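PDB 3WAJ: transmembrane oligosaccharyl transferase from Archaeoglobus fulgidus, which belongs to the STT3/AglB family of oligosaccharyl transferases, membrane proteins that join a helical transmembrane part of the GT-C clan to a soluble C-terminal part. Local coordinates for residues His692-Tyr697 with Ser856-Gly861; Lys778-Thr783 with Ile851-Ser856; Leu824-Asn829 with Val834-Pro839. All blocks are in the same frame, centred on the assembly; numbering follows the deposited sequence.

Interaction 1: His692-Tyr697 with Ser856-Gly861; sequences HYRMIY and SQVQNG
The side chains of R694 and Q859 cross at about a right angle, with the guanidinium and carboxamide planes 73° apart. R694 starts from a strand, with CG tucked between the backbone N and the carbonyl carbon (chi1 51°), and from there its chain runs fully extended, which carries the charged end across to the helix. Q859 is shorter and reaches back by bending at chi2 (-70°), bringing the amide nitrogen up to the arginine. NH2 of R694 and NE2 of Q859 end 3.5 Å apart and, both being donors, do not bond to each other. What holds them together is a shared pair of carboxylates: R694 makes salt bridges from NH2 to E775 and from NH1 to E855, while NE2 of Q859 donates to the second oxygen of each of the same two glutamates. The two N-H donor groups therefore gather round common acids, and bonds on more than one side probably limit the rotation of the guanidinium. Arginine suits the place because its planar end offers several N-H groups in different directions; glutamine adds a further donor without adding charge. V858 supplies the apolar part, its CG1 lying obliquely 4.2 Å from NH1 of R694, where a small branched side chain can sit beside the guanidinium. Strand 693-698 is one edge strand of a five-stranded mixed sheet, bonded to strand 771-776 with a classic beta bulge where I696 and Y697 face I773; helix 855-860 of the peripheral domain lies beside it, while helices 593-602 and 501-513 pack against other residues of the strand.

Interaction 2: Lys778-Thr783 with Ile851-Ser856; sequences KGAVVT and ITIYES
I853 splits its branches by its first torsion: with chi1 at -60°, CG2 lies opposite the backbone N, and a second turn at chi2 (-68°) folds CD1 over, so that one residue serves both A780 and V782. I851 is straighter, chi2 174°, and sends CD1 out to meet the valine. In the peripheral domain, the extended run 851-854 packs its apolar side chains on strand 780-785, the central strand of a three-stranded mixed sheet. The alpha carbons of A780 and I853 are 7.4 Å apart and those of V782 and I851 9.3 Å, too far for backbone pairing, so the join is made wholly by apolar side chains. A780 and V782, two residues apart, point toward the covering segment, whereas V781 between them points away. Alanine suits the closer end, where the backbones leave little room; valine fills the wider gap, and the isoleucines have the length to reach down. V782 and I851 approach tip to tip, CG1 of the valine 4.0 Å from CD1 of the isoleucine. V782 and I853 meet obliquely instead, CG2 of V782 lying 4.2 Å from CD1 of I853. All four residues are buried, with V822 and L824 of strand 819-824 against V782, and with I842 and Y840 of strand 835-844 against I851 and I853 respectively. At the narrow end the methyl of A780 touches both CD1 and CG2 of I853, CG2 more closely, at 3.7 Å from CB.

Interaction 3: Leu824-Asn829 with Val834-Pro839; sequences LPYSHN and VKPITP
P836 fits its ring against Y826, S827 and H828, and this is the closely packed half of the contact. The segments form the two ends of the connection from strand 819-824, an outer member of one sheet, to strand 835-844 of a neighbouring antiparallel sheet, so the chain here crosses between two sheets of the peripheral domain. P836 CG lies over one face of the H828 imidazole, 3.9 Å from the ring centroid and 18° off the normal, a CH-pi contact for which the compact, rigid proline ring is well suited. The same CG packs 3.3 Å from the backbone O of S827 and 4.0 Å from CB of Y826; the phenol of Y826 goes on into the protein, where its hydroxyl oxygen accepts from the backbone N of M695. I799 of strand 792-800 also packs on P836 and helps to bury it. Toward solvent the contact thins. K835 and I837, on either side of P836 in sequence, are exposed and add almost nothing, N829 points away, and the partly exposed T838 and P839 meet the loop mainly through backbone atoms. H828 joins the two halves: with CG opposite the carbonyl carbon, its ring swings out to the second segment, and ND1 has a weak bond with the backbone N of I853. Histidine thus combines an aromatic face for P836 with an N-H donor at its edge. NE2 of H828 gives its hydrogen to T838 O at 2.8 Å, nearly straight at 176°, with the oxygen in the imidazole plane but the nitrogen lying 42° out of the plane of the carbonyl.

Overall arrangement
The three contacts form one cluster. The centres of interaction 1 and interaction 2 are about 8 Å apart, those of interaction 1 and interaction 3 about 9 Å, and those of interaction 2 and interaction 3 about 10 Å. Along the chain they are nested, interaction 3 within the loop closed by interaction 2, and that within interaction 1. Probable hydrogen bonds tie the second to both others: V858 O to G779 N at 3.0 Å, and E855 N to N829 OD1 at 2.7 Å. The first and third also pack directly, Y693 O lying 3.3 Å from P825 CG. None involves the zinc ion, whose residues D47, D161 and H163 belong to the N-terminal part.

Interaction 1: His692-Tyr697 with Ser856-Gly861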
ATOM      1  N   HIS A 692      14.189 -12.927 -26.148  1.00 40.80           N
ATOM      2  CA  HIS A 692      14.140 -13.796 -24.980  1.00 39.60           C
ATOM      3  C   HIS A 692      12.824 -13.710 -24.217  1.00 41.32           C
ATOM      4  O   HIS A 692      12.739 -14.154 -23.072  1.00 41.68           O
ATOM      5  CB  HIS A 692      15.292 -13.445 -24.034  1.00 42.48           C
ATOM      6  CG  HIS A 692      16.643 -13.579 -24.666  1.00 48.85           C
ATOM      7  ND1 HIS A 692      17.209 -14.804 -24.952  1.00 51.49           N
ATOM      8  CD2 HIS A 692      17.527 -12.646 -25.088  1.00 43.12           C
ATOM      9  CE1 HIS A 692      18.391 -14.618 -25.513  1.00 51.76           C
ATOM     10  NE2 HIS A 692      18.605 -13.318 -25.610  1.00 50.48           N
ATOM     11  N   TYR A 693      11.800 -13.133 -24.838  1.00 39.33           N
ATOM     12  CA  TYR A 693      10.495 -13.002 -24.184  1.00 35.25           C
ATOM     13  C   TYR A 693       9.398 -13.341 -25.170  1.00 37.40           C
ATOM     14  O   TYR A 693       9.498 -12.985 -26.340  1.00 39.02           O
ATOM     15  CB  TYR A 693      10.302 -11.574 -23.643  1.00 32.35           C
ATOM     16  CG  TYR A 693      11.351 -11.223 -22.635  1.00 33.40           C
ATOM     17  CD1 TYR A 693      11.100 -11.352 -21.289  1.00 29.42           C
ATOM     18  CD2 TYR A 693      12.615 -10.815 -23.032  1.00 36.34           C
ATOM     19  CE1 TYR A 693      12.075 -11.068 -20.351  1.00 38.25           C
ATOM     20  CE2 TYR A 693      13.611 -10.538 -22.095  1.00 34.04           C
ATOM     21  CZ  TYR A 693      13.327 -10.661 -20.764  1.00 35.63           C
ATOM     22  OH  TYR A 693      14.297 -10.382 -19.834  1.00 40.33           O
ATOM     23  N   ARG A 694       8.359 -14.033 -24.707  1.00 40.98           N
ATOM     24  CA  ARG A 694       7.190 -14.349 -25.547  1.00 41.65           C
ATOM     25  C   ARG A 694       5.959 -14.095 -24.699  1.00 40.31           C
ATOM     26  O   ARG A 694       6.005 -14.264 -23.474  1.00 38.68           O
ATOM     27  CB  ARG A 694       7.220 -15.817 -26.026  1.00 42.50           C
ATOM     28  CG  ARG A 694       7.426 -16.860 -24.911  1.00 39.68           C
ATOM     29  CD  ARG A 694       7.294 -18.263 -25.448  1.00 41.99           C
ATOM     30  NE  ARG A 694       7.458 -19.307 -24.433  1.00 43.01           N
ATOM     31  CZ  ARG A 694       7.487 -20.614 -24.699  1.00 42.99           C
ATOM     32  NH1 ARG A 694       7.371 -21.040 -25.946  1.00 45.84           N
ATOM     33  NH2 ARG A 694       7.638 -21.489 -23.724  1.00 34.73           N
ATOM     34  N   MET A 695       4.867 -13.668 -25.318  1.00 36.25           N
ATOM     35  CA  MET A 695       3.629 -13.525 -24.568  1.00 34.13           C
ATOM     36  C   MET A 695       3.042 -14.922 -24.374  1.00 34.15           C
ATOM     37  O   MET A 695       3.128 -15.764 -25.272  1.00 34.67           O
ATOM     38  CB  MET A 695       2.664 -12.615 -25.320  1.00 37.81           C
ATOM     39  CG  MET A 695       1.284 -12.458 -24.688  1.00 42.64           C
ATOM     40  SD  MET A 695       0.467 -11.018 -25.378  1.00 42.55           S
ATOM     41  CE  MET A 695      -1.171 -11.583 -25.213  1.00 91.91           C
ATOM     42  N   ILE A 696       2.471 -15.186 -23.204  1.00 32.24           N
ATOM     43  CA  ILE A 696       1.856 -16.494 -22.978  1.00 36.45           C
ATOM     44  C   ILE A 696       0.382 -16.400 -22.621  1.00 38.35           C
ATOM     45  O   ILE A 696      -0.351 -17.393 -22.725  1.00 41.85           O
ATOM     46  CB  ILE A 696       2.596 -17.310 -21.911  1.00 32.33           C
ATOM     47  CG1 ILE A 696       2.604 -16.571 -20.577  1.00 36.63           C
ATOM     48  CG2 ILE A 696       4.006 -17.616 -22.366  1.00 26.46           C
ATOM     49  CD1 ILE A 696       3.342 -17.326 -19.476  1.00 37.92           C
ATOM     50  N   TYR A 697      -0.037 -15.204 -22.206  1.00 33.28           N
ATOM     51  CA  TYR A 697      -1.409 -14.941 -21.756  1.00 32.16           C
ATOM     52  C   TYR A 697      -1.683 -13.436 -21.687  1.00 29.62           C
ATOM     53  O   TYR A 697      -0.804 -12.662 -21.294  1.00 30.29           O
ATOM     54  CB  TYR A 697      -1.616 -15.567 -20.364  1.00 30.88           C
ATOM     55  CG  TYR A 697      -2.951 -15.282 -19.688  1.00 35.76           C
ATOM     56  CD1 TYR A 697      -3.179 -14.085 -19.003  1.00 32.39           C
ATOM     57  CD2 TYR A 697      -3.967 -16.238 -19.679  1.00 32.78           C
ATOM     58  CE1 TYR A 697      -4.399 -13.839 -18.356  1.00 33.55           C
ATOM     59  CE2 TYR A 697      -5.179 -15.999 -19.040  1.00 31.82           C
ATOM     60  CZ  TYR A 697      -5.388 -14.800 -18.382  1.00 34.30           C
ATOM     61  OH  TYR A 697      -6.584 -14.563 -17.754  1.00 36.39           O
ATOM     62  N   SER A 856      11.281 -27.414 -27.357  1.00 63.78           N
ATOM     63  CA  SER A 856      12.544 -27.848 -26.761  1.00 64.40           C
ATOM     64  C   SER A 856      13.699 -27.014 -27.309  1.00 65.36           C
ATOM     65  O   SER A 856      14.639 -26.681 -26.577  1.00 69.34           O
ATOM     66  CB  SER A 856      12.786 -29.340 -26.997  1.00 63.66           C
ATOM     67  OG  SER A 856      13.090 -29.600 -28.352  1.00 67.16           O
ATOM     68  N   GLN A 857      13.618 -26.668 -28.594  1.00 57.47           N
ATOM     69  CA  GLN A 857      14.621 -25.812 -29.219  1.00 58.90           C
ATOM     70  C   GLN A 857      14.644 -24.436 -28.556  1.00 62.47           C
ATOM     71  O   GLN A 857      15.705 -23.865 -28.315  1.00 62.99           O
ATOM     72  CB  GLN A 857      14.337 -25.679 -30.716  1.00 64.00           C
ATOM     73  CG  GLN A 857      14.094 -27.021 -31.411  1.00 68.34           C
ATOM     74  CD  GLN A 857      14.012 -26.907 -32.924  1.00 71.48           C
ATOM     75  OE1 GLN A 857      13.002 -26.463 -33.475  1.00 75.00           O
ATOM     76  NE2 GLN A 857      15.080 -27.316 -33.605  1.00 69.23           N
ATOM     77  N   VAL A 858      13.456 -23.921 -28.251  1.00 64.68           N
ATOM     78  CA  VAL A 858      13.307 -22.653 -27.543  1.00 60.55           C
ATOM     79  C   VAL A 858      13.752 -22.740 -26.079  1.00 57.65           C
ATOM     80  O   VAL A 858      14.452 -21.847 -25.581  1.00 51.72           O
ATOM     81  CB  VAL A 858      11.848 -22.131 -27.629  1.00 54.79           C
ATOM     82  CG1 VAL A 858      11.557 -21.097 -26.545  1.00 52.20           C
ATOM     83  CG2 VAL A 858      11.572 -21.543 -28.992  1.00 51.15           C
ATOM     84  N   GLN A 859      13.355 -23.810 -25.390  1.00 55.41           N
ATOM     85  CA  GLN A 859      13.680 -23.959 -23.969  1.00 57.16           C
ATOM     86  C   GLN A 859      15.170 -24.210 -23.688  1.00 63.04           C
ATOM     87  O   GLN A 859      15.683 -23.814 -22.642  1.00 66.73           O
ATOM     88  CB  GLN A 859      12.827 -25.053 -23.317  1.00 57.88           C
ATOM     89  CG  GLN A 859      11.370 -24.657 -23.040  1.00 66.19           C
ATOM     90  CD  GLN A 859      11.217 -23.630 -21.914  1.00 74.90           C
ATOM     91  OE1 GLN A 859      12.188 -23.270 -21.232  1.00 75.57           O
ATOM     92  NE2 GLN A 859       9.986 -23.155 -21.715  1.00 75.07           N
ATOM     93  N   ASN A 860      15.858 -24.855 -24.623  1.00 64.77           N
ATOM     94  CA  ASN A 860      17.262 -25.214 -24.430  1.00 68.70           C
ATOM     95  C   ASN A 860      18.236 -24.345 -25.227  1.00 71.69           C
ATOM     96  O   ASN A 860      19.452 -24.450 -25.067  1.00 72.76           O
ATOM     97  CB  ASN A 860      17.485 -26.696 -24.760  1.00 63.56           C
ATOM     98  CG  ASN A 860      16.571 -27.609 -23.977  1.00 60.00           C
ATOM     99  OD1 ASN A 860      16.271 -27.356 -22.807  1.00 54.66           O
ATOM    100  ND2 ASN A 860      16.113 -28.677 -24.620  1.00 61.83           N
ATOM    101  N   GLY A 861      17.698 -23.495 -26.091  1.00 67.85           N
ATOM    102  CA  GLY A 861      18.527 -22.578 -26.841  1.00 61.11           C
ATOM    103  C   GLY A 861      19.295 -23.278 -27.936  1.00 64.64           C
ATOM    104  O   GLY A 861      20.389 -22.845 -28.301  1.00 64.67           O
TER

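Interaction 2: Lys778-Thr783 with Ile851-Ser856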
ATOM      1  N   LYS A 778      15.251 -18.840 -23.241  1.00 44.56           N
ATOM      2  CA  LYS A 778      16.559 -18.814 -23.905  1.00 49.28           C
ATOM      3  C   LYS A 778      16.416 -18.380 -25.360  1.00 54.05           C
ATOM      4  O   LYS A 778      17.049 -17.415 -25.787  1.00 59.76           O
ATOM      5  CB  LYS A 778      17.246 -20.180 -23.840  1.00 57.85           C
ATOM      6  CG  LYS A 778      18.262 -20.323 -22.717  1.00 61.97           C
ATOM      7  CD  LYS A 778      18.597 -21.788 -22.442  1.00 66.81           C
ATOM      8  CE  LYS A 778      19.607 -21.915 -21.319  1.00 71.37           C
ATOM      9  NZ  LYS A 778      19.319 -20.939 -20.226  1.00 79.54           N
ATOM     10  N   GLY A 779      15.574 -19.094 -26.106  1.00 54.19           N
ATOM     11  CA  GLY A 779      15.292 -18.777 -27.497  1.00 51.29           C
ATOM     12  C   GLY A 779      16.059 -19.679 -28.451  1.00 57.97           C
ATOM     13  O   GLY A 779      17.243 -19.953 -28.229  1.00 56.72           O
ATOM     14  N   ALA A 780      15.391 -20.142 -29.510  1.00 56.44           N
ATOM     15  CA  ALA A 780      16.032 -20.971 -30.534  1.00 57.53           C
ATOM     16  C   ALA A 780      16.963 -20.134 -31.396  1.00 62.17           C
ATOM     17  O   ALA A 780      16.540 -19.133 -31.979  1.00 64.49           O
ATOM     18  CB  ALA A 780      14.994 -21.651 -31.409  1.00 51.66           C
ATOM     19  N   VAL A 781      18.224 -20.542 -31.489  1.00 62.31           N
ATOM     20  CA  VAL A 781      19.173 -19.797 -32.304  1.00 59.54           C
ATOM     21  C   VAL A 781      19.081 -20.242 -33.764  1.00 62.36           C
ATOM     22  O   VAL A 781      19.431 -21.368 -34.102  1.00 67.32           O
ATOM     23  CB  VAL A 781      20.609 -19.920 -31.764  1.00 59.14           C
ATOM     24  CG1 VAL A 781      21.575 -19.080 -32.605  1.00 60.12           C
ATOM     25  CG2 VAL A 781      20.655 -19.482 -30.311  1.00 54.39           C
ATOM     26  N   VAL A 782      18.577 -19.359 -34.621  1.00 63.73           N
ATOM     27  CA  VAL A 782      18.563 -19.612 -36.061  1.00 68.11           C
ATOM     28  C   VAL A 782      19.689 -18.813 -36.716  1.00 71.21           C
ATOM     29  O   VAL A 782      19.802 -17.595 -36.521  1.00 71.33           O
ATOM     30  CB  VAL A 782      17.202 -19.274 -36.710  1.00 65.40           C
ATOM     31  CG1 VAL A 782      17.267 -19.473 -38.219  1.00 62.47           C
ATOM     32  CG2 VAL A 782      16.110 -20.143 -36.120  1.00 63.73           C
ATOM     33  N   THR A 783      20.525 -19.506 -37.484  1.00 71.86           N
ATOM     34  CA  THR A 783      21.702 -18.887 -38.079  1.00 74.95           C
ATOM     35  C   THR A 783      22.052 -19.553 -39.401  1.00 84.73           C
ATOM     36  O   THR A 783      21.546 -20.633 -39.726  1.00 88.28           O
ATOM     37  CB  THR A 783      22.907 -18.985 -37.138  1.00 73.88           C
ATOM     38  OG1 THR A 783      23.954 -18.121 -37.594  1.00 79.04           O
ATOM     39  CG2 THR A 783      23.413 -20.416 -37.080  1.00 71.44           C
ATOM     40  N   ILE A 851      10.186 -21.295 -41.373  1.00 73.51           N
ATOM     41  CA  ILE A 851      10.627 -22.149 -40.267  1.00 71.63           C
ATOM     42  C   ILE A 851       9.500 -22.425 -39.284  1.00 70.32           C
ATOM     43  O   ILE A 851       8.710 -21.530 -38.951  1.00 70.33           O
ATOM     44  CB  ILE A 851      11.712 -21.470 -39.402  1.00 74.00           C
ATOM     45  CG1 ILE A 851      12.476 -20.402 -40.176  1.00 74.79           C
ATOM     46  CG2 ILE A 851      12.650 -22.496 -38.761  1.00 69.94           C
ATOM     47  CD1 ILE A 851      13.442 -19.633 -39.296  1.00 75.63           C
ATOM     48  N   THR A 852       9.454 -23.651 -38.781  1.00 64.47           N
ATOM     49  CA  THR A 852       8.665 -23.925 -37.590  1.00 68.08           C
ATOM     50  C   THR A 852       9.642 -24.322 -36.481  1.00 69.51           C
ATOM     51  O   THR A 852      10.613 -25.048 -36.728  1.00 69.03           O
ATOM     52  CB  THR A 852       7.571 -24.987 -37.832  1.00 65.84           C
ATOM     53  OG1 THR A 852       7.935 -26.223 -37.201  1.00 65.93           O
ATOM     54  CG2 THR A 852       7.352 -25.193 -39.329  1.00 59.45           C
ATOM     55  N   ILE A 853       9.400 -23.806 -35.276  1.00 64.92           N
ATOM     56  CA  ILE A 853      10.287 -24.026 -34.135  1.00 63.11           C
ATOM     57  C   ILE A 853       9.560 -24.862 -33.089  1.00 61.45           C
ATOM     58  O   ILE A 853       8.354 -24.693 -32.890  1.00 68.36           O
ATOM     59  CB  ILE A 853      10.706 -22.680 -33.495  1.00 70.15           C
ATOM     60  CG1 ILE A 853      11.441 -21.803 -34.511  1.00 70.89           C
ATOM     61  CG2 ILE A 853      11.587 -22.899 -32.271  1.00 66.52           C
ATOM     62  CD1 ILE A 853      12.798 -22.354 -34.905  1.00 70.74           C
ATOM     63  N   TYR A 854      10.283 -25.750 -32.412  1.00 57.96           N
ATOM     64  CA  TYR A 854       9.675 -26.558 -31.356  1.00 58.29           C
ATOM     65  C   TYR A 854      10.093 -26.105 -29.950  1.00 58.10           C
ATOM     66  O   TYR A 854      11.164 -25.501 -29.757  1.00 52.34           O
ATOM     67  CB  TYR A 854       9.899 -28.065 -31.613  1.00 58.94           C
ATOM     68  CG  TYR A 854       9.290 -28.475 -32.931  1.00 69.33           C
ATOM     69  CD1 TYR A 854       7.932 -28.767 -33.028  1.00 77.03           C
ATOM     70  CD2 TYR A 854      10.053 -28.511 -34.094  1.00 71.68           C
ATOM     71  CE1 TYR A 854       7.353 -29.116 -34.242  1.00 78.70           C
ATOM     72  CE2 TYR A 854       9.481 -28.857 -35.317  1.00 76.68           C
ATOM     73  CZ  TYR A 854       8.130 -29.159 -35.384  1.00 78.35           C
ATOM     74  OH  TYR A 854       7.551 -29.504 -36.586  1.00 76.96           O
ATOM     75  N   GLU A 855       9.216 -26.386 -28.987  1.00 56.71           N
ATOM     76  CA  GLU A 855       9.365 -25.924 -27.615  1.00 53.14           C
ATOM     77  C   GLU A 855      10.738 -26.246 -27.019  1.00 58.79           C
ATOM     78  O   GLU A 855      11.307 -25.432 -26.286  1.00 60.64           O
ATOM     79  CB  GLU A 855       8.215 -26.484 -26.755  1.00 45.25           C
ATOM     80  CG  GLU A 855       8.299 -26.179 -25.266  1.00 45.37           C
ATOM     81  CD  GLU A 855       7.992 -24.724 -24.940  1.00 57.56           C
ATOM     82  OE1 GLU A 855       7.812 -23.920 -25.890  1.00 60.51           O
ATOM     83  OE2 GLU A 855       7.922 -24.389 -23.729  1.00 56.99           O
ATOM     84  N   SER A 856      11.281 -27.414 -27.357  1.00 63.78           N
ATOM     85  CA  SER A 856      12.544 -27.848 -26.761  1.00 64.40           C
ATOM     86  C   SER A 856      13.699 -27.014 -27.309  1.00 65.36           C
ATOM     87  O   SER A 856      14.639 -26.681 -26.577  1.00 69.34           O
ATOM     88  CB  SER A 856      12.786 -29.340 -26.997  1.00 63.66           C
ATOM     89  OG  SER A 856      13.090 -29.600 -28.352  1.00 67.16           O
TER

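Interaction 3: Leu824-Asn829 with Val834-Pro839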
ATOM      1  N   LEU A 824      14.771 -16.691 -31.646  1.00 58.59           N
ATOM      2  CA  LEU A 824      13.307 -16.655 -31.698  1.00 54.32           C
ATOM      3  C   LEU A 824      12.709 -17.273 -30.425  1.00 57.87           C
ATOM      4  O   LEU A 824      13.138 -18.344 -29.993  1.00 61.60           O
ATOM      5  CB  LEU A 824      12.805 -17.402 -32.939  1.00 52.46           C
ATOM      6  CG  LEU A 824      13.481 -17.045 -34.268  1.00 53.89           C
ATOM      7  CD1 LEU A 824      12.926 -17.859 -35.438  1.00 55.35           C
ATOM      8  CD2 LEU A 824      13.341 -15.565 -34.557  1.00 52.70           C
ATOM      9  N   PRO A 825      11.720 -16.597 -29.813  1.00 53.32           N
ATOM     10  CA  PRO A 825      11.153 -17.090 -28.551  1.00 49.65           C
ATOM     11  C   PRO A 825       9.822 -17.838 -28.691  1.00 51.41           C
ATOM     12  O   PRO A 825       9.372 -18.428 -27.709  1.00 52.53           O
ATOM     13  CB  PRO A 825      10.924 -15.797 -27.763  1.00 47.46           C
ATOM     14  CG  PRO A 825      10.561 -14.801 -28.832  1.00 43.53           C
ATOM     15  CD  PRO A 825      11.269 -15.226 -30.111  1.00 45.75           C
ATOM     16  N   TYR A 826       9.181 -17.803 -29.856  1.00 51.00           N
ATOM     17  CA  TYR A 826       7.899 -18.499 -29.990  1.00 48.92           C
ATOM     18  C   TYR A 826       8.077 -19.891 -30.596  1.00 49.13           C
ATOM     19  O   TYR A 826       8.832 -20.068 -31.553  1.00 56.03           O
ATOM     20  CB  TYR A 826       6.899 -17.678 -30.811  1.00 43.50           C
ATOM     21  CG  TYR A 826       6.320 -16.485 -30.077  1.00 41.79           C
ATOM     22  CD1 TYR A 826       5.344 -16.654 -29.093  1.00 43.16           C
ATOM     23  CD2 TYR A 826       6.731 -15.190 -30.379  1.00 36.71           C
ATOM     24  CE1 TYR A 826       4.802 -15.563 -28.424  1.00 41.77           C
ATOM     25  CE2 TYR A 826       6.187 -14.098 -29.718  1.00 36.02           C
ATOM     26  CZ  TYR A 826       5.230 -14.292 -28.749  1.00 35.15           C
ATOM     27  OH  TYR A 826       4.711 -13.205 -28.105  1.00 32.89           O
ATOM     28  N   SER A 827       7.388 -20.877 -30.029  1.00 46.07           N
ATOM     29  CA  SER A 827       7.398 -22.233 -30.589  1.00 51.28           C
ATOM     30  C   SER A 827       6.005 -22.604 -31.061  1.00 57.37           C
ATOM     31  O   SER A 827       5.020 -21.937 -30.723  1.00 54.14           O
ATOM     32  CB  SER A 827       7.885 -23.262 -29.571  1.00 47.77           C
ATOM     33  OG  SER A 827       6.947 -23.427 -28.522  1.00 51.07           O
ATOM     34  N   HIS A 828       5.916 -23.677 -31.835  1.00 63.42           N
ATOM     35  CA  HIS A 828       4.636 -24.062 -32.408  1.00 65.06           C
ATOM     36  C   HIS A 828       3.943 -25.206 -31.664  1.00 57.63           C
ATOM     37  O   HIS A 828       2.863 -25.643 -32.054  1.00 54.89           O
ATOM     38  CB  HIS A 828       4.778 -24.307 -33.914  1.00 76.02           C
ATOM     39  CG  HIS A 828       4.971 -23.039 -34.694  1.00 84.06           C
ATOM     40  ND1 HIS A 828       6.206 -22.443 -34.861  1.00 86.31           N
ATOM     41  CD2 HIS A 828       4.076 -22.225 -35.304  1.00 80.14           C
ATOM     42  CE1 HIS A 828       6.065 -21.329 -35.563  1.00 81.12           C
ATOM     43  NE2 HIS A 828       4.783 -21.176 -35.846  1.00 78.99           N
ATOM     44  N   ASN A 829       4.538 -25.650 -30.558  1.00 57.39           N
ATOM     45  CA  ASN A 829       3.926 -26.707 -29.761  1.00 59.92           C
ATOM     46  C   ASN A 829       3.877 -26.428 -28.261  1.00 68.57           C
ATOM     47  O   ASN A 829       3.700 -27.350 -27.464  1.00 76.60           O
ATOM     48  CB  ASN A 829       4.611 -28.056 -30.025  1.00 58.37           C
ATOM     49  CG  ASN A 829       6.115 -28.011 -29.787  1.00 60.67           C
ATOM     50  OD1 ASN A 829       6.760 -26.986 -30.012  1.00 66.82           O
ATOM     51  ND2 ASN A 829       6.679 -29.128 -29.328  1.00 56.43           N
ATOM     52  N   VAL A 834      -1.508 -18.240 -25.779  1.00 50.18           N
ATOM     53  CA  VAL A 834      -1.020 -17.310 -26.790  1.00 49.36           C
ATOM     54  C   VAL A 834      -0.075 -18.092 -27.684  1.00 50.30           C
ATOM     55  O   VAL A 834       0.953 -18.586 -27.215  1.00 52.01           O
ATOM     56  CB  VAL A 834      -0.269 -16.113 -26.174  1.00 49.78           C
ATOM     57  CG1 VAL A 834       0.438 -15.320 -27.256  1.00 42.48           C
ATOM     58  CG2 VAL A 834      -1.228 -15.224 -25.386  1.00 45.73           C
ATOM     59  N   LYS A 835      -0.424 -18.235 -28.961  1.00 53.23           N
ATOM     60  CA  LYS A 835       0.418 -19.005 -29.887  1.00 60.46           C
ATOM     61  C   LYS A 835       0.631 -18.344 -31.248  1.00 57.74           C
ATOM     62  O   LYS A 835      -0.177 -17.517 -31.686  1.00 59.35           O
ATOM     63  CB  LYS A 835      -0.060 -20.472 -30.048  1.00 54.90           C
ATOM     64  CG  LYS A 835      -1.555 -20.690 -30.180  1.00 62.27           C
ATOM     65  CD  LYS A 835      -2.109 -21.509 -28.998  1.00 69.85           C
ATOM     66  CE  LYS A 835      -1.514 -22.916 -28.922  1.00 67.16           C
ATOM     67  NZ  LYS A 835      -1.769 -23.607 -27.612  1.00 59.44           N
ATOM     68  N   PRO A 836       1.748 -18.683 -31.907  1.00 47.72           N
ATOM     69  CA  PRO A 836       1.894 -18.201 -33.282  1.00 46.20           C
ATOM     70  C   PRO A 836       0.934 -18.977 -34.186  1.00 53.32           C
ATOM     71  O   PRO A 836       0.705 -20.170 -33.955  1.00 57.47           O
ATOM     72  CB  PRO A 836       3.363 -18.512 -33.624  1.00 44.39           C
ATOM     73  CG  PRO A 836       3.812 -19.554 -32.620  1.00 37.91           C
ATOM     74  CD  PRO A 836       2.950 -19.375 -31.397  1.00 39.07           C
ATOM     75  N   ILE A 837       0.355 -18.307 -35.181  1.00 55.01           N
ATOM     76  CA  ILE A 837      -0.551 -18.973 -36.119  1.00 54.80           C
ATOM     77  C   ILE A 837       0.021 -19.092 -37.532  1.00 58.14           C
ATOM     78  O   ILE A 837      -0.635 -19.625 -38.424  1.00 60.98           O
ATOM     79  CB  ILE A 837      -1.940 -18.303 -36.196  1.00 51.78           C
ATOM     80  CG1 ILE A 837      -1.828 -16.844 -36.650  1.00 51.92           C
ATOM     81  CG2 ILE A 837      -2.681 -18.434 -34.869  1.00 47.84           C
ATOM     82  CD1 ILE A 837      -3.185 -16.137 -36.740  1.00 44.78           C
ATOM     83  N   THR A 838       1.226 -18.569 -37.734  1.00 60.85           N
ATOM     84  CA  THR A 838       1.993 -18.819 -38.955  1.00 57.53           C
ATOM     85  C   THR A 838       3.368 -19.306 -38.532  1.00 57.41           C
ATOM     86  O   THR A 838       3.777 -19.087 -37.397  1.00 60.75           O
ATOM     87  CB  THR A 838       2.177 -17.546 -39.818  1.00 51.21           C
ATOM     88  OG1 THR A 838       3.179 -16.708 -39.227  1.00 50.67           O
ATOM     89  CG2 THR A 838       0.859 -16.770 -39.971  1.00 40.80           C
ATOM     90  N   PRO A 839       4.088 -19.972 -39.442  1.00 63.60           N
ATOM     91  CA  PRO A 839       5.508 -20.231 -39.175  1.00 61.31           C
ATOM     92  C   PRO A 839       6.270 -18.918 -39.273  1.00 59.90           C
ATOM     93  O   PRO A 839       5.692 -17.919 -39.714  1.00 64.89           O
ATOM     94  CB  PRO A 839       5.914 -21.154 -40.328  1.00 61.08           C
ATOM     95  CG  PRO A 839       4.892 -20.909 -41.400  1.00 58.76           C
ATOM     96  CD  PRO A 839       3.619 -20.626 -40.679  1.00 59.78           C
TER